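Local coordinates for protein halocarboxylic acid dehalogenase DehI (Pseudomonas putida, PDB 3BJX) that is a group I alpha-haloacid dehalogenase that probably removes halide from halogenated carboxylic acids by hydrolysing their carbon-halogen bond, at residues T37-D40 against I41-L45; W49-F52 against G53-V56; G200-S203 against D204-A207; F278-Q281 against R282-D286. One frame throughout, in Å; residues are numbered along the deposited sequence.

Contact 1 (T37-D40 against I41-L45); sequences TYED and IRLTL
Glu39 reaches one helical turn forward to Arg42, and the two side chains cross at about a right angle. Glu39 CG stands anti to the backbone N (chi1 169°) and the chain then bends at chi2, which brings the carboxylate round to the guanidinium. The salt bridge runs from Glu39 OE1 to Arg42 NH2 at 3.1 Å; the oxygen uses its anti lone pair and meets the guanidinium at its edge, in plane, although the two flat groups are turned 72° apart. A water beside this pair accepts from Arg42 NE at 2.8 Å and donates only weakly to Glu39 OE1. Tyr38 O lies over the centre of one guanidinium face, while Glu39 OE2 rests 3.3 Å from Leu43 CD1.

Asp40 is held through its carbonyl. Thr44 OG1 donates to Asp40 O at 2.7 Å and Thr44 N at 2.9 Å, from opposite faces of the carbonyl plane, so the hydroxyl folds back onto its own helix. The Asp40 carboxylate turns elsewhere, to a salt bridge with Lys163 and a hydrogen bond from Trp68 NE1.

On the buried flank, Ile41 N donates to Thr37 O at 2.7 Å, and Ile41 CD1 meets Thr37 CG2 at 3.8 Å. Beyond this pair, Ile41 packs on Trp68 of helix 63-71 and Tyr132 of helix 112-143. The whole is an amphipathic turn of helix 32-45: regular i to i+4 backbone bonds, an i to i+3 salt bridge running from exposed Glu39 to the buried Arg42, and Thr37 and Ile41 turned to the neighbouring helices.

Contact 2 (W49-F52 against G53-V56); sequences WVAF and GCRV. With SO4 (sulfate ion), chain E.
Arg55 folds back along the chain to Val50, where NH1 donates to Val50 O at 2.7 Å, nearly along the C=O axis though with a bent N-H angle of 133°. A bend at chi3 (-58°) turns the guanidinium over Phe52, whose CA sits beneath the centre of one face. This is the tight part: Val50 CG1 touches both Arg55 CG and Cys54 CB at 3.7 Å, and Phe52 CE1 meets Val56 CG2 at 3.8 Å.

Ala51 is the N-cap of helix 52-57, and its carbonyl receives Arg55 N at 3.0 Å and, weakly, Cys54 N. Phe52 N, in the first turn, gives a nearly straight hydrogen bond of 2.6 Å to O3 of a sulfate, an anion seated at a helix N-terminus. Trp49, by contrast, barely touches the following helix and turns its ring edge to the sulfate, Trp49 NE1 donating to sulfate O3 at 3.0 Å and only weakly to O1. An alanine in place of Arg55 would take away the guanidinium and is likely to leave Val50 O without this donor and the Phe52 backbone without its cover. Arg55 also bonds to Gln24 through NE and to Ser203 OG through NH1.

Contact 3 (G200-S203 against D204-A207); sequences GPAS and DFQA. With SO4 (sulfate ion), chain E.
Ala202 O is gripped by two amides of the next turn, Gln206 N at 3.1 Å and Phe205 N at 2.9 Å. The first arrives in the carbonyl plane with an N-H angle of 164°, whereas the second comes from well above that plane and is more bent. Ala202 is thus the N-cap of the short helix 203-208, with one carbonyl serving both i+3 and i+4 amides as the chain leaves the loop.

The N-terminal end of the helix faces a bound sulfate. Ser203 N donates to O4 of that ion at 3.2 Å, and Ser203 OG, set beside its own backbone N (chi1 -57°), lies against O3 at a very short distance that is best treated as doubtful. Asp204 OD1 stands 2.9 Å from sulfate O1, while Asp204 OD2 accepts from Asn129 ND2 of helix 112-143. The ion probably came from the crystallisation liquor, yet its place between this helix start and the loop bearing Trp49 is consistent with an anion-binding pocket.

Away from the sulfate, Pro201, Ala202 and Phe205 make an apolar patch. Pro201 CB approaches Phe205 CB at 4.5 Å, and both residues pack on Leu189 of helix 183-195. Ala202 CB reaches the Phe205 ring at CD2, 4.1 Å away. Gln206, extended beyond CG, is polar: NE2 bonds to Val176 O, and OE1 takes a weak hydrogen bond from Arg55 NH2 and rests 3.7 Å from Ser203 CA.

Contact 4 (F278-Q281 against R282-D286); sequences FMYQ and RFIAD
Within one mostly buried part of the long helix 267-299, Arg282 stacks back on Phe278 and Tyr280 meets Phe283 edge to face, local contacts between successive turns. The guanidinium of Arg282 lies flat on Phe278 in a cation-pi stack, with Arg282 CZ 3.7 Å from the ring centroid and the planes 21° apart; NH1 sits directly over the ring. The arginine gets there by bending at chi2 (79°) and running extended beyond, and NH1 adds a weak hydrogen bond to Phe278 O. A leucine in place of Phe278 would remove the flat ring and would probably leave the guanidinium without its stacking partner and freer to turn.

Tyr280 and Phe283 point the same way from the helix, the edge of the tyrosine directed at the phenylalanine face, with centroids 5.2 Å apart and planes at 62°. Phe283 N also donates to the carbonyl O of Met279 (selenomethionine in this structure) at 3.0 Å, in the carbonyl plane. Tyr280 OH is hydrogen-bonded to His199, and Gln281 OE1 to Ser140 of helix 112-143.

Helix 112-143 packs against Tyr280, Gln281 and Ile284, helix 230-248 against Gln281 and Ala285, while Phe278 of the second subunit lies on Arg282 and Met279.

The four contacts follow one another along the chain in an all-helical fold, and contact 2 lies among the others, its centre 11 Å from contact 1, 10 Å from contact 3 and 12 Å from contact 4. It touches all three: Tyr38 and Arg42 pack on the loop at Val50, Arg55 NH1 makes a probable hydrogen bond to Ser203 OG, and Tyr280 meets Phe52, Gly53 and Val56. Contacts 3 and 4 join where Phe283 packs on Gly200 and Ala202. Contact 1 stays about 10 Å from both at the nearest atoms. The starts of helices 52-57 and 203-208, far apart in sequence, thus converge on one sulfate, with Phe283 of helix 267-299 beside it, consistent with a buried anion pocket.

Contact 1 (T37-D40 against I41-L45)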
# COMPACT_ATOMS: atom_id res chain seq x y z
N THR A 37 -23.11 11.89 -5.13
CA THR A 37 -21.80 11.87 -4.43
C THR A 37 -20.63 12.37 -5.29
O THR A 37 -19.92 13.29 -4.89
CB THR A 37 -21.48 10.45 -3.86
OG1 THR A 37 -22.45 10.10 -2.87
CG2 THR A 37 -20.12 10.40 -3.21
N TYR A 38 -20.43 11.75 -6.45
CA TYR A 38 -19.42 12.17 -7.44
C TYR A 38 -19.45 13.67 -7.72
O TYR A 38 -18.43 14.34 -7.63
CB TYR A 38 -19.62 11.42 -8.76
CG TYR A 38 -18.95 10.05 -8.85
CD1 TYR A 38 -18.43 9.59 -10.07
CD2 TYR A 38 -18.86 9.21 -7.73
CE1 TYR A 38 -17.85 8.33 -10.16
CE2 TYR A 38 -18.26 7.97 -7.81
CZ TYR A 38 -17.76 7.52 -9.02
OH TYR A 38 -17.17 6.28 -9.07
N GLU A 39 -20.62 14.17 -8.10
CA GLU A 39 -20.82 15.59 -8.37
C GLU A 39 -20.51 16.43 -7.14
O GLU A 39 -19.84 17.46 -7.24
CB GLU A 39 -22.25 15.84 -8.82
CG GLU A 39 -22.66 17.32 -8.89
CD GLU A 39 -22.18 18.05 -10.13
OE1 GLU A 39 -21.47 17.45 -10.99
OE2 GLU A 39 -22.52 19.25 -10.25
N ASP A 40 -21.00 15.98 -5.98
CA ASP A 40 -20.75 16.68 -4.72
C ASP A 40 -19.27 16.70 -4.34
O ASP A 40 -18.78 17.73 -3.87
CB ASP A 40 -21.58 16.10 -3.57
CG ASP A 40 -21.69 17.07 -2.43
OD1 ASP A 40 -21.76 18.29 -2.73
OD2 ASP A 40 -21.68 16.66 -1.26
N ILE A 41 -18.56 15.59 -4.55
CA ILE A 41 -17.09 15.55 -4.35
C ILE A 41 -16.42 16.65 -5.18
O ILE A 41 -15.66 17.43 -4.64
CB ILE A 41 -16.47 14.14 -4.63
CG1 ILE A 41 -16.73 13.19 -3.44
CG2 ILE A 41 -14.98 14.21 -4.87
CD1 ILE A 41 -16.56 11.73 -3.78
N ARG A 42 -16.76 16.76 -6.46
CA ARG A 42 -16.17 17.75 -7.36
C ARG A 42 -16.49 19.21 -7.00
O ARG A 42 -15.62 20.06 -7.11
CB ARG A 42 -16.58 17.48 -8.81
CG ARG A 42 -16.09 16.15 -9.39
CD ARG A 42 -16.37 16.10 -10.91
NE ARG A 42 -17.81 16.02 -11.18
CZ ARG A 42 -18.46 14.90 -11.47
NH1 ARG A 42 -17.81 13.75 -11.58
NH2 ARG A 42 -19.76 14.94 -11.67
N LEU A 43 -17.71 19.50 -6.58
CA LEU A 43 -18.11 20.87 -6.23
C LEU A 43 -17.54 21.26 -4.88
O LEU A 43 -17.20 22.40 -4.67
CB LEU A 43 -19.65 21.02 -6.21
CG LEU A 43 -20.49 20.95 -7.51
CD1 LEU A 43 -21.97 20.58 -7.28
CD2 LEU A 43 -20.40 22.24 -8.33
N THR A 44 -17.43 20.30 -3.98
CA THR A 44 -16.94 20.55 -2.62
C THR A 44 -15.41 20.72 -2.60
O THR A 44 -14.88 21.62 -1.92
CB THR A 44 -17.34 19.40 -1.66
OG1 THR A 44 -18.76 19.27 -1.65
CG2 THR A 44 -16.83 19.64 -0.22
N LEU A 45 -14.73 19.85 -3.36
CA LEU A 45 -13.28 19.98 -3.52
C LEU A 45 -12.82 20.98 -4.61
O LEU A 45 -11.63 21.27 -4.70
CB LEU A 45 -12.61 18.60 -3.68
CG LEU A 45 -12.87 17.60 -2.53
CD1 LEU A 45 -12.10 16.32 -2.72
CD2 LEU A 45 -12.55 18.21 -1.14
O HOH W 1 -18.33 18.63 -11.95

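Contact 2 (W49-F52 against G53-V56)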
# COMPACT_ATOMS: atom_id res chain seq x y z
N TRP A 49 -12.59 16.36 -11.62
CA TRP A 49 -12.58 14.91 -11.73
C TRP A 49 -12.86 14.28 -10.36
O TRP A 49 -12.66 14.91 -9.31
CB TRP A 49 -11.26 14.39 -12.34
CG TRP A 49 -10.13 14.12 -11.38
CD1 TRP A 49 -9.65 12.90 -10.99
CD2 TRP A 49 -9.33 15.09 -10.68
NE1 TRP A 49 -8.61 13.04 -10.10
CE2 TRP A 49 -8.39 14.38 -9.89
CE3 TRP A 49 -9.30 16.50 -10.65
CZ2 TRP A 49 -7.43 15.03 -9.08
CZ3 TRP A 49 -8.35 17.14 -9.82
CH2 TRP A 49 -7.44 16.40 -9.05
N VAL A 50 -13.33 13.04 -10.39
CA VAL A 50 -13.41 12.19 -9.21
C VAL A 50 -12.17 11.30 -9.22
O VAL A 50 -11.90 10.63 -10.23
CB VAL A 50 -14.73 11.35 -9.19
CG1 VAL A 50 -14.66 10.28 -8.14
CG2 VAL A 50 -15.93 12.26 -8.91
N ALA A 51 -11.41 11.33 -8.11
CA ALA A 51 -10.15 10.62 -8.01
C ALA A 51 -10.34 9.16 -8.34
O ALA A 51 -11.35 8.57 -7.95
CB ALA A 51 -9.57 10.76 -6.63
N PHE A 52 -9.38 8.61 -9.10
CA PHE A 52 -9.27 7.18 -9.34
C PHE A 52 -9.54 6.37 -8.04
O PHE A 52 -10.29 5.39 -8.06
CB PHE A 52 -7.85 6.89 -9.91
CG PHE A 52 -7.59 5.44 -10.33
CD1 PHE A 52 -8.62 4.59 -10.70
CD2 PHE A 52 -6.27 4.97 -10.40
CE1 PHE A 52 -8.34 3.27 -11.10
CE2 PHE A 52 -5.98 3.67 -10.81
CZ PHE A 52 -7.02 2.82 -11.16
N GLY A 53 -8.95 6.80 -6.93
CA GLY A 53 -9.13 6.13 -5.65
C GLY A 53 -10.57 6.09 -5.19
O GLY A 53 -11.03 5.09 -4.63
N CYS A 54 -11.29 7.19 -5.40
CA CYS A 54 -12.73 7.22 -5.09
C CYS A 54 -13.54 6.30 -5.99
O CYS A 54 -14.43 5.62 -5.51
CB CYS A 54 -13.27 8.63 -5.17
SG CYS A 54 -12.67 9.63 -3.84
N ARG A 55 -13.20 6.28 -7.28
CA ARG A 55 -13.90 5.45 -8.25
C ARG A 55 -13.75 3.95 -7.97
O ARG A 55 -14.67 3.16 -8.26
CB ARG A 55 -13.44 5.78 -9.69
CG ARG A 55 -13.50 7.28 -10.00
CD ARG A 55 -13.46 7.56 -11.50
NE ARG A 55 -12.28 7.04 -12.19
CZ ARG A 55 -11.21 7.76 -12.54
NH1 ARG A 55 -11.11 9.04 -12.21
NH2 ARG A 55 -10.20 7.18 -13.20
N VAL A 56 -12.60 3.57 -7.40
CA VAL A 56 -12.40 2.21 -6.91
C VAL A 56 -13.22 1.93 -5.64
O VAL A 56 -13.75 0.84 -5.48
CB VAL A 56 -10.89 1.90 -6.69
CG1 VAL A 56 -10.70 0.53 -6.04
CG2 VAL A 56 -10.14 1.98 -8.04
S SO4 E . -6.29 10.48 -9.36
O1 SO4 E . -5.82 11.84 -9.70
O2 SO4 E . -6.45 10.36 -7.92
O3 SO4 E . -7.57 10.25 -10.02
O4 SO4 E . -5.34 9.45 -9.81

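Contact 3 (G200-S203 against D204-A207)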
# COMPACT_ATOMS: atom_id res chain seq x y z
N GLY A 200 -2.26 0.83 -11.55
CA GLY A 200 -2.91 1.38 -12.72
C GLY A 200 -2.50 2.84 -12.96
O GLY A 200 -1.75 3.44 -12.15
N PRO A 201 -2.95 3.40 -14.09
CA PRO A 201 -2.68 4.79 -14.41
C PRO A 201 -3.59 5.80 -13.66
O PRO A 201 -4.79 5.60 -13.58
CB PRO A 201 -2.93 4.83 -15.91
CG PRO A 201 -3.93 3.79 -16.15
CD PRO A 201 -3.73 2.73 -15.14
N ALA A 202 -3.00 6.87 -13.14
CA ALA A 202 -3.75 7.92 -12.43
C ALA A 202 -4.59 8.68 -13.42
O ALA A 202 -4.23 8.73 -14.61
CB ALA A 202 -2.79 8.86 -11.75
N SER A 203 -5.68 9.29 -12.95
CA SER A 203 -6.52 10.15 -13.80
C SER A 203 -5.67 11.15 -14.53
O SER A 203 -6.00 11.56 -15.66
CB SER A 203 -7.58 10.91 -12.99
OG SER A 203 -8.40 10.04 -12.26
N ASP A 204 -4.56 11.53 -13.89
CA ASP A 204 -3.61 12.53 -14.41
C ASP A 204 -3.09 12.12 -15.75
O ASP A 204 -2.97 12.95 -16.66
CB ASP A 204 -2.40 12.67 -13.48
CG ASP A 204 -2.77 13.12 -12.10
OD1 ASP A 204 -3.53 12.39 -11.40
OD2 ASP A 204 -2.29 14.20 -11.72
N PHE A 205 -2.74 10.84 -15.84
CA PHE A 205 -2.19 10.21 -17.04
C PHE A 205 -3.28 9.92 -18.08
O PHE A 205 -3.03 10.05 -19.27
CB PHE A 205 -1.36 8.97 -16.68
CG PHE A 205 -0.19 9.28 -15.77
CD1 PHE A 205 0.63 10.40 -16.01
CD2 PHE A 205 0.10 8.46 -14.68
CE1 PHE A 205 1.69 10.70 -15.17
CE2 PHE A 205 1.16 8.76 -13.83
CZ PHE A 205 1.96 9.87 -14.08
N GLN A 206 -4.48 9.55 -17.64
CA GLN A 206 -5.65 9.51 -18.54
C GLN A 206 -5.92 10.83 -19.28
O GLN A 206 -6.38 10.85 -20.43
CB GLN A 206 -6.89 9.08 -17.77
CG GLN A 206 -6.85 7.64 -17.29
CD GLN A 206 -8.10 7.26 -16.51
OE1 GLN A 206 -8.07 7.15 -15.29
NE2 GLN A 206 -9.20 7.08 -17.22
N ALA A 207 -5.63 11.93 -18.61
CA ALA A 207 -5.98 13.23 -19.11
C ALA A 207 -4.95 13.74 -20.09
O ALA A 207 -5.27 14.47 -21.02
CB ALA A 207 -6.12 14.18 -17.95
S SO4 E . -6.29 10.48 -9.36
O1 SO4 E . -5.82 11.84 -9.70
O2 SO4 E . -6.45 10.36 -7.92
O3 SO4 E . -7.57 10.25 -10.02
O4 SO4 E . -5.34 9.45 -9.81

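Contact 4 (F278-Q281 against R282-D286)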
# COMPACT_ATOMS: atom_id res chain seq x y z
N PHE A 278 -4.96 2.20 2.15
CA PHE A 278 -3.51 2.15 2.33
C PHE A 278 -2.78 2.45 1.02
O PHE A 278 -2.02 3.40 0.94
CB PHE A 278 -3.11 0.76 2.79
CG PHE A 278 -1.66 0.64 3.17
CD1 PHE A 278 -1.27 0.88 4.49
CD2 PHE A 278 -0.70 0.28 2.23
CE1 PHE A 278 0.05 0.77 4.84
CE2 PHE A 278 0.64 0.16 2.59
CZ PHE A 278 1.00 0.40 3.90
N MSE A 279 -3.04 1.64 0.01
CA MSE A 279 -2.47 1.84 -1.31
C MSE A 279 -2.66 3.25 -1.91
O MSE A 279 -1.76 3.78 -2.54
CB MSE A 279 -3.08 0.81 -2.26
CG MSE A 279 -2.46 0.83 -3.63
SE MSE A 279 -3.01 -0.73 -4.61
CE MSE A 279 -4.93 -0.31 -4.90
N TYR A 280 -3.85 3.82 -1.75
CA TYR A 280 -4.12 5.13 -2.34
C TYR A 280 -3.46 6.31 -1.60
O TYR A 280 -3.19 7.32 -2.22
CB TYR A 280 -5.61 5.36 -2.66
CG TYR A 280 -6.01 4.82 -4.02
CD1 TYR A 280 -5.62 5.46 -5.21
CD2 TYR A 280 -6.77 3.65 -4.12
CE1 TYR A 280 -5.97 4.93 -6.45
CE2 TYR A 280 -7.13 3.13 -5.36
CZ TYR A 280 -6.73 3.77 -6.51
OH TYR A 280 -7.11 3.23 -7.72
N GLN A 281 -3.18 6.18 -0.30
CA GLN A 281 -2.29 7.16 0.37
C GLN A 281 -0.98 7.35 -0.39
O GLN A 281 -0.58 8.47 -0.68
CB GLN A 281 -1.99 6.75 1.81
CG GLN A 281 -3.20 6.60 2.72
CD GLN A 281 -2.82 6.25 4.13
OE1 GLN A 281 -2.89 5.09 4.55
NE2 GLN A 281 -2.43 7.25 4.88
N ARG A 282 -0.34 6.23 -0.75
CA ARG A 282 0.97 6.25 -1.41
C ARG A 282 0.84 6.61 -2.88
O ARG A 282 1.72 7.28 -3.43
CB ARG A 282 1.67 4.89 -1.28
CG ARG A 282 2.30 4.61 0.05
CD ARG A 282 1.29 4.18 1.10
NE ARG A 282 1.95 3.96 2.38
CZ ARG A 282 1.32 3.84 3.54
NH1 ARG A 282 -0.01 3.85 3.59
NH2 ARG A 282 2.03 3.66 4.65
N PHE A 283 -0.26 6.19 -3.50
CA PHE A 283 -0.50 6.41 -4.92
C PHE A 283 -0.66 7.90 -5.19
O PHE A 283 0.04 8.45 -6.07
CB PHE A 283 -1.71 5.60 -5.40
CG PHE A 283 -2.06 5.79 -6.87
CD1 PHE A 283 -1.68 4.84 -7.81
CD2 PHE A 283 -2.76 6.91 -7.31
CE1 PHE A 283 -1.99 5.00 -9.15
CE2 PHE A 283 -3.08 7.08 -8.66
CZ PHE A 283 -2.69 6.12 -9.58
N ILE A 284 -1.56 8.53 -4.42
CA ILE A 284 -1.82 9.97 -4.51
C ILE A 284 -0.58 10.77 -4.18
O ILE A 284 -0.22 11.69 -4.92
CB ILE A 284 -2.93 10.46 -3.57
CG1 ILE A 284 -4.17 9.56 -3.61
CG2 ILE A 284 -3.26 11.95 -3.87
CD1 ILE A 284 -5.07 9.77 -4.76
N ALA A 285 0.07 10.47 -3.05
CA ALA A 285 1.38 11.08 -2.75
C ALA A 285 2.31 11.00 -3.97
O ALA A 285 2.84 12.03 -4.40
CB ALA A 285 2.04 10.47 -1.52
N ASP A 286 2.50 9.81 -4.54
CA ASP A 286 3.41 9.64 -5.68
C ASP A 286 2.99 10.53 -6.83
O ASP A 286 3.84 11.19 -7.45
CB ASP A 286 3.42 8.20 -6.21
CG ASP A 286 3.97 7.19 -5.22
OD1 ASP A 286 4.64 7.56 -4.24
OD2 ASP A 286 3.73 6.00 -5.44